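PDB 3TX1: UDP-N-acetylenolpyruvoylglucosamine reductase from Listeria monocytogenes, which catalyses the NADPH-dependent reduction of UDP-N-acetylenolpyruvoylglucosamine to UDP-N-acetylmuramate with FAD as cofactor, a step in building bacterial peptidoglycan. Local coordinates for residues S138-A143 and F210-E215; S261-H266 and Q301-K306; N77-T82 and R98-H103. All blocks are in the same frame, centred on the assembly; numbering follows the deposited sequence.

Interaction 1: S138-A143 and F210-E215; sequences SGLEFA and FSLALE
S138 and A213 make an antiparallel, hydrogen-bonded bridge, the pair by which the short strand 137-138 is joined to the far end of the long strand 204-214. Both bonds run backbone to backbone and are close to straight: S138 N gives its hydrogen to A213 O at 2.8 Å, and A213 N returns one to S138 O at 3.2 Å. One residue earlier, at the break in the long strand, CB of L212 comes up against S138 O at 3.3 Å, while its CD2 branch turns to L140 and meets CG there at 4.3 Å. The two leucines are part of the core between sheet and helices in the PCMH-type FAD-binding region: each also touches A132 of helix 125-134 and V168 of helix 165-168, and F210, further back along the strand, lies on T128 and I117. On the side of the bridge that carries the S138 side chain, the setting turns polar. OG of S138 stands anti to its own backbone N (chi1 180°), which carries it toward the carboxylate of E215, whose extended chain brings OE1 to 3.0 Å from that hydroxyl. E141 comes to the same place from the turn that follows: it bends at chi2 (77°) and folds back, so that its OE1 takes the N-H of G139 at 2.8 Å, on the syn side and 22° out of the carboxylate plane. The carboxylates of E141 and E215 thus lie near each other, although the position of E141 OE2, modelled very close to S138 OG, is doubtful. I220 of helix 217-234 touches both S138 and E141, and K223 of that helix also touches E141.

Interaction 2: S261-H266 and Q301-K306; sequences SGLQGH and QTVREK
With chi1 at -57°, S261 holds OG anti to its carbonyl carbon, and V303 sets CG2 in the equivalent position on its own CB (chi1 172°), so the hydroxyl and the methyl face each other at 3.7 Å. The hydroxyl itself is hydrogen-bonded back to L257 O in the preceding helix, which fixes its rotation while its flank packs on the valine. That same CG2 is shared with L263: the side chains of L263 and V303 cross obliquely, with L263 CD1 3.9 Å from V303 CG2. L263 and T302 meet tip to tip: CD2 lies 3.9 Å from T302 OG1 and 4.0 Å from its CG2, and OG1 is also hydrogen-bonded to Y298 O one turn back.

The segment 261-266 is where helix 254-260 ends, in a Schellman motif with G262 at positive phi, and the chain then makes a type II beta turn from L263 to H266, closed by H266 N on L263 O at 3.1 Å. This places L263 over helix 289-307, where it also reaches Y298 and V299, and sets the H266 ring in a stack with that tyrosine. Both segments belong to the C-terminal MurB domain. From further along the helix, K306 runs past S261, its CG 4.1 Å from the serine OG; bends at chi2 and chi4 then carry NZ to 2.9 Å from S261 O, at the C-terminal end of helix 254-260. On the side of helix 289-307 turned away from the contact, Q301 OE1 receives R304 NE from above the carbonyl plane and Q301 NE2 donates to E305 OE2; R304 NH2 is also salt-bridged to E310.

Interaction 3: N77-T82 and R98-H103; sequences NKIPLT and RGVILH
L81 reaches across to the neighbouring strand. Its CB lies 4.0 Å from V100 O; past CG, which stands anti to the backbone N (chi1 159°), CD1 meets L102 CG at 3.9 Å, where the two leucine side chains cross at a slant, and also V100 CG1 at 4.2 Å. Further back, CG2 of I79 packs on V100 CG2 at 4.0 Å. I79 and V100 also touch C74, and L102 touches V71, so this face of the sheet lies against helix 64-76. T82 points to the other face, side by side with I101, with its side chain about 5 Å from the bound FAD. Three backbone bonds, none far from straight, hold the strands in parallel register: V100 N to P80 O, T82 N to V100 O at 2.8 Å, and L102 N to T82 O at 2.7 Å. At G99, where the chain turns a corner, CA makes a CA-H...O contact with P80 O (3.1 Å). Strand 81-84 is thereby added as an outer strand beside 100-103, which pairs in turn with 54-60; helix 64-76 bridges 54-60 and 81-84, a beta-alpha-beta crossover within the PCMH-type FAD-binding fold.

Overall arrangement
Along the chain the contacts come in series: interaction 3 closes first, then interaction 1, then interaction 2. Interactions 3 and 1 share the PCMH-type FAD-binding region but belong to different sheets, the mixed four-stranded one and the antiparallel six-stranded one, and lie on opposite sides of the chain's centre, about 17 Å apart at their nearest atoms. FAD lies about 5 Å from the side chain of T82 but about 11 Å from that of L140. Interaction 2 sits in the C-terminal domain, where the loop after helix 254-260 packs on helix 289-307, its centre about 39 Å from that of interaction 1 and 37 Å from that of interaction 3. Two contacts thus join strands within the FAD-binding region, and the third is internal to the C-terminal domain.

Interaction 1: S138-A143 and F210-E215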
ATOM      1  N   SER A 138      -2.047  18.893  13.329  1.00 53.95           N
ATOM      2  CA  SER A 138      -1.583  17.705  14.031  1.00 53.41           C
ATOM      3  C   SER A 138      -2.552  16.533  13.964  1.00 49.63           C
ATOM      4  O   SER A 138      -3.769  16.704  13.933  1.00 49.74           O
ATOM      5  CB  SER A 138      -1.266  18.027  15.489  1.00 55.32           C
ATOM      6  OG  SER A 138      -0.831  16.856  16.144  1.00 53.53           O
ATOM      7  N   GLY A 139      -1.979  15.345  13.959  1.00 46.67           N
ATOM      8  CA  GLY A 139      -2.759  14.136  13.934  1.00 46.33           C
ATOM      9  C   GLY A 139      -2.182  13.164  12.934  1.00 45.90           C
ATOM     10  O   GLY A 139      -2.470  11.967  13.027  1.00 45.73           O
ATOM     11  N   LEU A 140      -1.411  13.675  11.959  1.00 44.89           N
ATOM     12  CA  LEU A 140      -0.781  12.809  10.948  1.00 43.31           C
ATOM     13  C   LEU A 140       0.685  12.410  11.222  1.00 43.04           C
ATOM     14  O   LEU A 140       1.233  11.523  10.565  1.00 39.44           O
ATOM     15  CB  LEU A 140      -0.879  13.411   9.536  1.00 41.92           C
ATOM     16  CG  LEU A 140      -2.155  13.220   8.710  1.00 41.56           C
ATOM     17  CD1 LEU A 140      -1.898  13.805   7.325  1.00 40.80           C
ATOM     18  CD2 LEU A 140      -2.650  11.772   8.605  1.00 37.09           C
ATOM     19  N   GLU A 141       1.311  13.043  12.200  1.00 42.94           N
ATOM     20  CA  GLU A 141       2.709  12.801  12.404  1.00 43.09           C
ATOM     21  C   GLU A 141       3.111  11.358  12.135  1.00 41.17           C
ATOM     22  O   GLU A 141       4.142  11.125  11.487  1.00 39.77           O
ATOM     23  CB  GLU A 141       3.150  13.231  13.796  1.00 46.15           C
ATOM     24  CG  GLU A 141       2.881  14.688  14.142  1.00 49.96           C
ATOM     25  CD  GLU A 141       1.419  14.949  14.474  1.00 52.02           C
ATOM     26  OE1 GLU A 141       0.555  14.099  14.115  1.00 51.40           O
ATOM     27  OE2 GLU A 141       1.149  15.997  15.102  1.00 52.49           O
ATOM     28  N   PHE A 142       2.282  10.414  12.590  1.00 40.07           N
ATOM     29  CA  PHE A 142       2.588   8.989  12.511  1.00 40.70           C
ATOM     30  C   PHE A 142       2.866   8.414  11.102  1.00 39.54           C
ATOM     31  O   PHE A 142       3.402   7.288  10.980  1.00 38.22           O
ATOM     32  CB  PHE A 142       1.500   8.152  13.209  1.00 43.31           C
ATOM     33  CG  PHE A 142       0.166   8.179  12.510  1.00 47.29           C
ATOM     34  CD1 PHE A 142      -0.034   7.482  11.323  1.00 45.92           C
ATOM     35  CD2 PHE A 142      -0.894   8.870  13.046  1.00 48.44           C
ATOM     36  CE1 PHE A 142      -1.249   7.513  10.676  1.00 44.34           C
ATOM     37  CE2 PHE A 142      -2.117   8.883  12.411  1.00 49.49           C
ATOM     38  CZ  PHE A 142      -2.295   8.208  11.225  1.00 46.97           C
ATOM     39  N   ALA A 143       2.510   9.193  10.074  1.00 35.86           N
ATOM     40  CA  ALA A 143       2.589   8.801   8.687  1.00 33.48           C
ATOM     41  C   ALA A 143       3.679   9.520   7.886  1.00 34.73           C
ATOM     42  O   ALA A 143       3.783   9.369   6.668  1.00 35.85           O
ATOM     43  CB  ALA A 143       1.226   8.983   8.031  1.00 31.37           C
ATOM     44  N   PHE A 210      -9.146  14.089   6.234  1.00 48.94           N
ATOM     45  CA  PHE A 210      -8.681  13.878   7.606  1.00 49.44           C
ATOM     46  C   PHE A 210      -9.016  15.072   8.525  1.00 52.59           C
ATOM     47  O   PHE A 210      -8.740  16.230   8.171  1.00 53.77           O
ATOM     48  CB  PHE A 210      -7.188  13.656   7.597  1.00 46.02           C
ATOM     49  CG  PHE A 210      -6.716  12.681   6.561  1.00 41.99           C
ATOM     50  CD1 PHE A 210      -6.154  13.139   5.373  1.00 41.07           C
ATOM     51  CD2 PHE A 210      -6.762  11.307   6.799  1.00 40.91           C
ATOM     52  CE1 PHE A 210      -5.674  12.253   4.425  1.00 37.54           C
ATOM     53  CE2 PHE A 210      -6.286  10.410   5.860  1.00 37.58           C
ATOM     54  CZ  PHE A 210      -5.743  10.888   4.674  1.00 37.06           C
ATOM     55  N   SER A 211      -9.642  14.786   9.673  1.00 55.19           N
ATOM     56  CA  SER A 211      -9.999  15.794  10.697  1.00 57.68           C
ATOM     57  C   SER A 211      -8.808  16.096  11.616  1.00 56.82           C
ATOM     58  O   SER A 211      -8.597  15.398  12.610  1.00 56.58           O
ATOM     59  CB  SER A 211     -11.129  15.271  11.573  1.00 60.82           C
ATOM     60  OG  SER A 211     -12.391  15.538  11.021  1.00 66.18           O
ATOM     61  N   LEU A 212      -8.036  17.126  11.353  1.00 55.84           N
ATOM     62  CA  LEU A 212      -6.908  17.372  12.218  1.00 55.73           C
ATOM     63  C   LEU A 212      -7.152  18.482  13.231  1.00 59.48           C
ATOM     64  O   LEU A 212      -8.187  19.095  13.257  1.00 64.65           O
ATOM     65  CB  LEU A 212      -5.657  17.651  11.400  1.00 52.77           C
ATOM     66  CG  LEU A 212      -5.320  16.720  10.243  1.00 48.59           C
ATOM     67  CD1 LEU A 212      -4.006  17.078   9.595  1.00 46.42           C
ATOM     68  CD2 LEU A 212      -5.400  15.255  10.594  1.00 47.08           C
ATOM     69  N   ALA A 213      -6.193  18.729  14.080  1.00 58.70           N
ATOM     70  CA  ALA A 213      -6.315  19.820  15.032  1.00 63.27           C
ATOM     71  C   ALA A 213      -5.148  20.826  14.907  1.00 64.27           C
ATOM     72  O   ALA A 213      -4.019  20.453  14.567  1.00 60.80           O
ATOM     73  CB  ALA A 213      -6.413  19.270  16.444  1.00 63.37           C
ATOM     74  N   LEU A 214      -5.423  22.106  15.162  1.00 70.29           N
ATOM     75  CA  LEU A 214      -4.357  23.123  15.146  1.00 71.49           C
ATOM     76  C   LEU A 214      -3.417  23.027  16.356  1.00 72.22           C
ATOM     77  O   LEU A 214      -3.854  22.879  17.496  1.00 73.84           O
ATOM     78  CB  LEU A 214      -4.891  24.543  14.921  1.00 73.55           C
ATOM     79  CG  LEU A 214      -5.137  24.865  13.440  1.00 72.41           C
ATOM     80  CD1 LEU A 214      -6.051  26.072  13.313  1.00 78.24           C
ATOM     81  CD2 LEU A 214      -3.854  25.058  12.626  1.00 68.15           C
ATOM     82  N   GLU A 215      -2.121  23.085  16.059  1.00 71.31           N
ATOM     83  CA  GLU A 215      -1.047  22.944  17.018  1.00 74.16           C
ATOM     84  C   GLU A 215       0.251  23.498  16.426  1.00 74.61           C
ATOM     85  O   GLU A 215       0.445  23.495  15.201  1.00 73.61           O
ATOM     86  CB  GLU A 215      -0.915  21.473  17.434  1.00 75.68           C
ATOM     87  CG  GLU A 215       0.131  21.186  18.494  1.00 80.20           C
ATOM     88  CD  GLU A 215       0.185  19.721  18.904  1.00 87.89           C
ATOM     89  OE1 GLU A 215      -0.576  18.891  18.331  1.00 89.44           O
ATOM     90  OE2 GLU A 215       1.006  19.399  19.799  1.00 87.98           O
TER

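Interaction 2: S261-H266 and Q301-K306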
ATOM      1  N   SER A 261      15.545 -17.851  14.438  1.00 33.77           N
ATOM      2  CA  SER A 261      15.582 -19.098  13.661  1.00 32.87           C
ATOM      3  C   SER A 261      16.798 -19.221  12.743  1.00 31.54           C
ATOM      4  O   SER A 261      16.906 -20.173  11.989  1.00 30.81           O
ATOM      5  CB  SER A 261      14.299 -19.269  12.858  1.00 31.87           C
ATOM      6  OG  SER A 261      13.194 -19.241  13.746  1.00 33.43           O
ATOM      7  N   GLY A 262      17.706 -18.248  12.821  1.00 31.09           N
ATOM      8  CA  GLY A 262      18.894 -18.237  12.018  1.00 30.06           C
ATOM      9  C   GLY A 262      18.651 -17.800  10.601  1.00 28.79           C
ATOM     10  O   GLY A 262      19.465 -18.058   9.734  1.00 30.06           O
ATOM     11  N   LEU A 263      17.541 -17.130  10.340  1.00 27.60           N
ATOM     12  CA  LEU A 263      17.241 -16.686   8.980  1.00 26.14           C
ATOM     13  C   LEU A 263      17.715 -15.306   8.596  1.00 25.59           C
ATOM     14  O   LEU A 263      17.584 -14.935   7.457  1.00 25.67           O
ATOM     15  CB  LEU A 263      15.740 -16.720   8.718  1.00 26.22           C
ATOM     16  CG  LEU A 263      15.082 -18.091   8.774  1.00 27.48           C
ATOM     17  CD1 LEU A 263      13.601 -17.870   9.087  1.00 26.83           C
ATOM     18  CD2 LEU A 263      15.333 -18.840   7.478  1.00 25.44           C
ATOM     19  N   GLN A 264      18.252 -14.522   9.512  1.00 27.05           N
ATOM     20  CA  GLN A 264      18.658 -13.175   9.140  1.00 25.64           C
ATOM     21  C   GLN A 264      19.892 -13.183   8.236  1.00 26.46           C
ATOM     22  O   GLN A 264      20.930 -13.770   8.590  1.00 27.64           O
ATOM     23  CB  GLN A 264      18.896 -12.317  10.360  1.00 26.45           C
ATOM     24  CG  GLN A 264      19.005 -10.861   9.963  1.00 26.51           C
ATOM     25  CD  GLN A 264      18.961  -9.891  11.134  1.00 27.64           C
ATOM     26  OE1 GLN A 264      19.343 -10.223  12.263  1.00 28.50           O
ATOM     27  NE2 GLN A 264      18.510  -8.667  10.853  1.00 27.18           N
ATOM     28  N   GLY A 265      19.751 -12.530   7.071  1.00 25.05           N
ATOM     29  CA  GLY A 265      20.802 -12.443   6.074  1.00 24.57           C
ATOM     30  C   GLY A 265      20.553 -13.465   4.985  1.00 24.47           C
ATOM     31  O   GLY A 265      21.166 -13.425   3.938  1.00 25.45           O
ATOM     32  N   HIS A 266      19.623 -14.379   5.209  1.00 24.29           N
ATOM     33  CA  HIS A 266      19.330 -15.400   4.228  1.00 24.26           C
ATOM     34  C   HIS A 266      19.015 -14.788   2.909  1.00 23.66           C
ATOM     35  O   HIS A 266      18.340 -13.773   2.850  1.00 23.85           O
ATOM     36  CB  HIS A 266      18.191 -16.314   4.683  1.00 24.03           C
ATOM     37  CG  HIS A 266      18.374 -17.722   4.209  1.00 25.89           C
ATOM     38  ND1 HIS A 266      19.137 -18.622   4.889  1.00 28.15           N
ATOM     39  CD2 HIS A 266      18.011 -18.335   3.032  1.00 26.63           C
ATOM     40  CE1 HIS A 266      19.188 -19.773   4.210  1.00 28.71           C
ATOM     41  NE2 HIS A 266      18.510 -19.604   3.066  1.00 28.76           N
ATOM     42  N   GLN A 301       8.316 -21.634   6.806  1.00 27.35           N
ATOM     43  CA  GLN A 301       8.555 -23.038   7.101  1.00 28.50           C
ATOM     44  C   GLN A 301       9.601 -23.280   8.181  1.00 28.24           C
ATOM     45  O   GLN A 301       9.430 -24.162   8.993  1.00 29.63           O
ATOM     46  CB  GLN A 301       8.912 -23.817   5.834  1.00 28.61           C
ATOM     47  CG  GLN A 301       9.053 -25.292   6.106  1.00 31.03           C
ATOM     48  CD  GLN A 301       7.791 -25.885   6.698  1.00 32.99           C
ATOM     49  OE1 GLN A 301       6.682 -25.333   6.548  1.00 32.86           O
ATOM     50  NE2 GLN A 301       7.945 -27.018   7.382  1.00 34.76           N
ATOM     51  N   THR A 302      10.677 -22.504   8.182  1.00 26.64           N
ATOM     52  CA  THR A 302      11.752 -22.699   9.135  1.00 27.19           C
ATOM     53  C   THR A 302      11.283 -22.267  10.521  1.00 28.58           C
ATOM     54  O   THR A 302      11.571 -22.886  11.546  1.00 30.51           O
ATOM     55  CB  THR A 302      12.933 -21.845   8.702  1.00 26.07           C
ATOM     56  OG1 THR A 302      13.294 -22.214   7.372  1.00 26.71           O
ATOM     57  CG2 THR A 302      14.114 -22.053   9.576  1.00 27.33           C
ATOM     58  N   VAL A 303      10.531 -21.189  10.566  1.00 28.15           N
ATOM     59  CA  VAL A 303      10.069 -20.736  11.848  1.00 29.67           C
ATOM     60  C   VAL A 303       9.144 -21.726  12.500  1.00 33.17           C
ATOM     61  O   VAL A 303       9.229 -21.925  13.708  1.00 35.88           O
ATOM     62  CB  VAL A 303       9.422 -19.354  11.789  1.00 27.29           C
ATOM     63  CG1 VAL A 303       8.798 -19.024  13.125  1.00 27.65           C
ATOM     64  CG2 VAL A 303      10.496 -18.354  11.429  1.00 25.54           C
ATOM     65  N   ARG A 304       8.278 -22.370  11.725  1.00 34.84           N
ATOM     66  CA  ARG A 304       7.331 -23.255  12.361  1.00 38.84           C
ATOM     67  C   ARG A 304       8.038 -24.549  12.812  1.00 42.12           C
ATOM     68  O   ARG A 304       7.557 -25.283  13.679  1.00 46.11           O
ATOM     69  CB  ARG A 304       6.081 -23.451  11.506  1.00 39.44           C
ATOM     70  CG  ARG A 304       5.959 -24.749  10.779  1.00 44.45           C
ATOM     71  CD  ARG A 304       4.615 -24.868  10.046  1.00 51.35           C
ATOM     72  NE  ARG A 304       4.689 -24.436   8.640  1.00 54.43           N
ATOM     73  CZ  ARG A 304       4.366 -23.225   8.182  1.00 54.89           C
ATOM     74  NH1 ARG A 304       4.489 -22.962   6.872  1.00 52.80           N
ATOM     75  NH2 ARG A 304       3.905 -22.287   9.014  1.00 48.15           N
ATOM     76  N   GLU A 305       9.224 -24.800  12.276  1.00 41.19           N
ATOM     77  CA  GLU A 305       9.938 -25.991  12.681  1.00 43.77           C
ATOM     78  C   GLU A 305      10.694 -25.806  13.963  1.00 45.96           C
ATOM     79  O   GLU A 305      10.773 -26.732  14.751  1.00 52.45           O
ATOM     80  CB  GLU A 305      10.834 -26.505  11.576  1.00 42.07           C
ATOM     81  CG  GLU A 305      10.030 -27.110  10.450  1.00 41.52           C
ATOM     82  CD  GLU A 305      10.875 -27.445   9.237  1.00 43.52           C
ATOM     83  OE1 GLU A 305      12.139 -27.466   9.340  1.00 42.91           O
ATOM     84  OE2 GLU A 305      10.260 -27.684   8.165  1.00 43.56           O
ATOM     85  N   LYS A 306      11.207 -24.606  14.197  1.00 46.03           N
ATOM     86  CA  LYS A 306      11.967 -24.321  15.409  1.00 48.51           C
ATOM     87  C   LYS A 306      11.102 -23.909  16.578  1.00 50.17           C
ATOM     88  O   LYS A 306      11.469 -24.158  17.707  1.00 55.39           O
ATOM     89  CB  LYS A 306      12.955 -23.180  15.182  1.00 49.41           C
ATOM     90  CG  LYS A 306      13.817 -23.292  13.934  1.00 49.66           C
ATOM     91  CD  LYS A 306      14.894 -24.356  14.027  1.00 52.14           C
ATOM     92  CE  LYS A 306      15.809 -24.261  12.818  1.00 52.11           C
ATOM     93  NZ  LYS A 306      16.496 -22.944  12.681  1.00 48.43           N
TER

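Interaction 3: N77-T82 and R98-H103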
ATOM      1  N   ASN A  77     -18.842  -6.474 -17.708  1.00 63.34           N
ATOM      2  CA  ASN A  77     -18.309  -7.527 -18.563  1.00 67.99           C
ATOM      3  C   ASN A  77     -17.681  -8.640 -17.741  1.00 72.80           C
ATOM      4  O   ASN A  77     -17.013  -9.521 -18.288  1.00 75.44           O
ATOM      5  CB  ASN A  77     -17.286  -6.941 -19.526  1.00 66.62           C
ATOM      6  CG  ASN A  77     -17.918  -6.012 -20.536  1.00 67.17           C
ATOM      7  OD1 ASN A  77     -17.639  -4.806 -20.556  1.00 66.07           O
ATOM      8  ND2 ASN A  77     -18.809  -6.554 -21.353  1.00 68.53           N
ATOM      9  N   LYS A  78     -17.912  -8.583 -16.423  1.00 75.14           N
ATOM     10  CA  LYS A  78     -17.348  -9.527 -15.432  1.00 75.73           C
ATOM     11  C   LYS A  78     -15.831  -9.735 -15.547  1.00 72.30           C
ATOM     12  O   LYS A  78     -15.348 -10.838 -15.343  1.00 75.25           O
ATOM     13  CB  LYS A  78     -18.109 -10.874 -15.392  1.00 80.45           C
ATOM     14  CG  LYS A  78     -19.547 -10.754 -14.896  1.00 82.99           C
ATOM     15  CD  LYS A  78     -20.176 -12.122 -14.649  1.00 89.92           C
ATOM     16  CE  LYS A  78     -21.650 -12.007 -14.276  1.00 90.43           C
ATOM     17  NZ  LYS A  78     -22.260 -13.313 -13.895  1.00 91.80           N
ATOM     18  N   ILE A  79     -15.099  -8.666 -15.873  1.00 66.67           N
ATOM     19  CA  ILE A  79     -13.629  -8.704 -15.972  1.00 62.98           C
ATOM     20  C   ILE A  79     -13.029  -8.406 -14.592  1.00 59.72           C
ATOM     21  O   ILE A  79     -13.246  -7.296 -14.050  1.00 57.30           O
ATOM     22  CB  ILE A  79     -13.093  -7.638 -16.957  1.00 59.10           C
ATOM     23  CG1 ILE A  79     -13.734  -7.794 -18.342  1.00 60.75           C
ATOM     24  CG2 ILE A  79     -11.571  -7.667 -17.011  1.00 58.05           C
ATOM     25  CD1 ILE A  79     -13.460  -6.640 -19.287  1.00 59.13           C
ATOM     26  N   PRO A  80     -12.327  -9.398 -13.987  1.00 59.77           N
ATOM     27  CA  PRO A  80     -11.653  -9.156 -12.697  1.00 54.38           C
ATOM     28  C   PRO A  80     -10.896  -7.839 -12.740  1.00 49.41           C
ATOM     29  O   PRO A  80     -10.230  -7.539 -13.732  1.00 50.08           O
ATOM     30  CB  PRO A  80     -10.680 -10.343 -12.566  1.00 55.99           C
ATOM     31  CG  PRO A  80     -10.889 -11.197 -13.790  1.00 61.61           C
ATOM     32  CD  PRO A  80     -12.217 -10.814 -14.376  1.00 63.16           C
ATOM     33  N   LEU A  81     -11.032  -7.035 -11.697  1.00 45.05           N
ATOM     34  CA  LEU A  81     -10.380  -5.737 -11.675  1.00 42.89           C
ATOM     35  C   LEU A  81      -9.497  -5.596 -10.425  1.00 41.69           C
ATOM     36  O   LEU A  81      -9.883  -6.010  -9.340  1.00 42.65           O
ATOM     37  CB  LEU A  81     -11.458  -4.647 -11.711  1.00 41.61           C
ATOM     38  CG  LEU A  81     -11.184  -3.201 -11.226  1.00 38.74           C
ATOM     39  CD1 LEU A  81     -10.702  -2.246 -12.317  1.00 36.22           C
ATOM     40  CD2 LEU A  81     -12.498  -2.706 -10.644  1.00 38.91           C
ATOM     41  N   THR A  82      -8.317  -5.012 -10.564  1.00 40.14           N
ATOM     42  CA  THR A  82      -7.475  -4.832  -9.404  1.00 40.25           C
ATOM     43  C   THR A  82      -7.060  -3.383  -9.327  1.00 38.61           C
ATOM     44  O   THR A  82      -6.811  -2.743 -10.353  1.00 39.39           O
ATOM     45  CB  THR A  82      -6.158  -5.653  -9.450  1.00 44.45           C
ATOM     46  OG1 THR A  82      -6.389  -6.975  -9.967  1.00 51.18           O
ATOM     47  CG2 THR A  82      -5.510  -5.718  -8.028  1.00 39.57           C
ATOM     48  N   ARG A  98      -4.582 -11.206 -13.896  1.00 71.32           N
ATOM     49  CA  ARG A  98      -5.660 -11.309 -14.905  1.00 75.37           C
ATOM     50  C   ARG A  98      -6.743 -10.249 -14.700  1.00 74.16           C
ATOM     51  O   ARG A  98      -7.156  -9.970 -13.566  1.00 79.36           O
ATOM     52  CB  ARG A  98      -6.300 -12.713 -14.936  1.00 77.10           C
ATOM     53  CG  ARG A  98      -5.366 -13.894 -15.207  1.00 80.87           C
ATOM     54  CD  ARG A  98      -4.787 -13.950 -16.619  1.00 85.42           C
ATOM     55  NE  ARG A  98      -3.740 -12.965 -16.942  1.00 84.77           N
ATOM     56  CZ  ARG A  98      -2.445 -13.082 -16.615  1.00 87.79           C
ATOM     57  NH1 ARG A  98      -2.021 -14.104 -15.876  1.00 88.04           N
ATOM     58  NH2 ARG A  98      -1.570 -12.143 -16.984  1.00 89.12           N
ATOM     59  N   GLY A  99      -7.198  -9.674 -15.810  1.00 70.76           N
ATOM     60  CA  GLY A  99      -8.209  -8.640 -15.794  1.00 66.10           C
ATOM     61  C   GLY A  99      -7.568  -7.293 -16.085  1.00 65.19           C
ATOM     62  O   GLY A  99      -6.602  -7.211 -16.871  1.00 67.29           O
ATOM     63  N   VAL A 100      -8.102  -6.250 -15.440  1.00 56.57           N
ATOM     64  CA  VAL A 100      -7.649  -4.883 -15.599  1.00 52.18           C
ATOM     65  C   VAL A 100      -7.111  -4.400 -14.260  1.00 49.99           C
ATOM     66  O   VAL A 100      -7.744  -4.597 -13.222  1.00 49.82           O
ATOM     67  CB  VAL A 100      -8.847  -3.985 -15.982  1.00 52.33           C
ATOM     68  CG1 VAL A 100      -8.517  -2.493 -15.929  1.00 48.90           C
ATOM     69  CG2 VAL A 100      -9.384  -4.371 -17.346  1.00 57.95           C
ATOM     70  N   ILE A 101      -5.949  -3.762 -14.295  1.00 47.33           N
ATOM     71  CA  ILE A 101      -5.352  -3.168 -13.120  1.00 44.69           C
ATOM     72  C   ILE A 101      -5.489  -1.654 -13.304  1.00 43.94           C
ATOM     73  O   ILE A 101      -5.143  -1.127 -14.370  1.00 47.34           O
ATOM     74  CB  ILE A 101      -3.855  -3.570 -12.954  1.00 47.96           C
ATOM     75  CG1 ILE A 101      -3.699  -5.032 -12.504  1.00 48.75           C
ATOM     76  CG2 ILE A 101      -3.157  -2.689 -11.931  1.00 43.25           C
ATOM     77  CD1 ILE A 101      -4.097  -6.064 -13.548  1.00 53.71           C
ATOM     78  N   LEU A 102      -6.029  -0.974 -12.287  1.00 38.09           N
ATOM     79  CA  LEU A 102      -6.197   0.469 -12.288  1.00 34.68           C
ATOM     80  C   LEU A 102      -5.219   1.097 -11.337  1.00 33.35           C
ATOM     81  O   LEU A 102      -5.146   0.707 -10.175  1.00 31.69           O
ATOM     82  CB  LEU A 102      -7.556   0.848 -11.745  1.00 33.15           C
ATOM     83  CG  LEU A 102      -8.825   1.145 -12.504  1.00 33.46           C
ATOM     84  CD1 LEU A 102      -9.806   1.622 -11.449  1.00 30.95           C
ATOM     85  CD2 LEU A 102      -8.577   2.267 -13.484  1.00 34.25           C
ATOM     86  N   HIS A 103      -4.529   2.112 -11.823  1.00 32.92           N
ATOM     87  CA  HIS A 103      -3.539   2.807 -11.064  1.00 33.23           C
ATOM     88  C   HIS A 103      -3.942   4.265 -11.124  1.00 34.89           C
ATOM     89  O   HIS A 103      -4.005   4.896 -12.189  1.00 36.84           O
ATOM     90  CB  HIS A 103      -2.160   2.494 -11.668  1.00 36.71           C
ATOM     91  CG  HIS A 103      -0.988   3.015 -10.863  1.00 37.29           C
ATOM     92  ND1 HIS A 103      -0.770   2.669  -9.577  1.00 36.52           N
ATOM     93  CD2 HIS A 103       0.056   3.862 -11.222  1.00 40.15           C
ATOM     94  CE1 HIS A 103       0.335   3.300  -9.127  1.00 36.99           C
ATOM     95  NE2 HIS A 103       0.836   4.029 -10.134  1.00 39.25           N
TER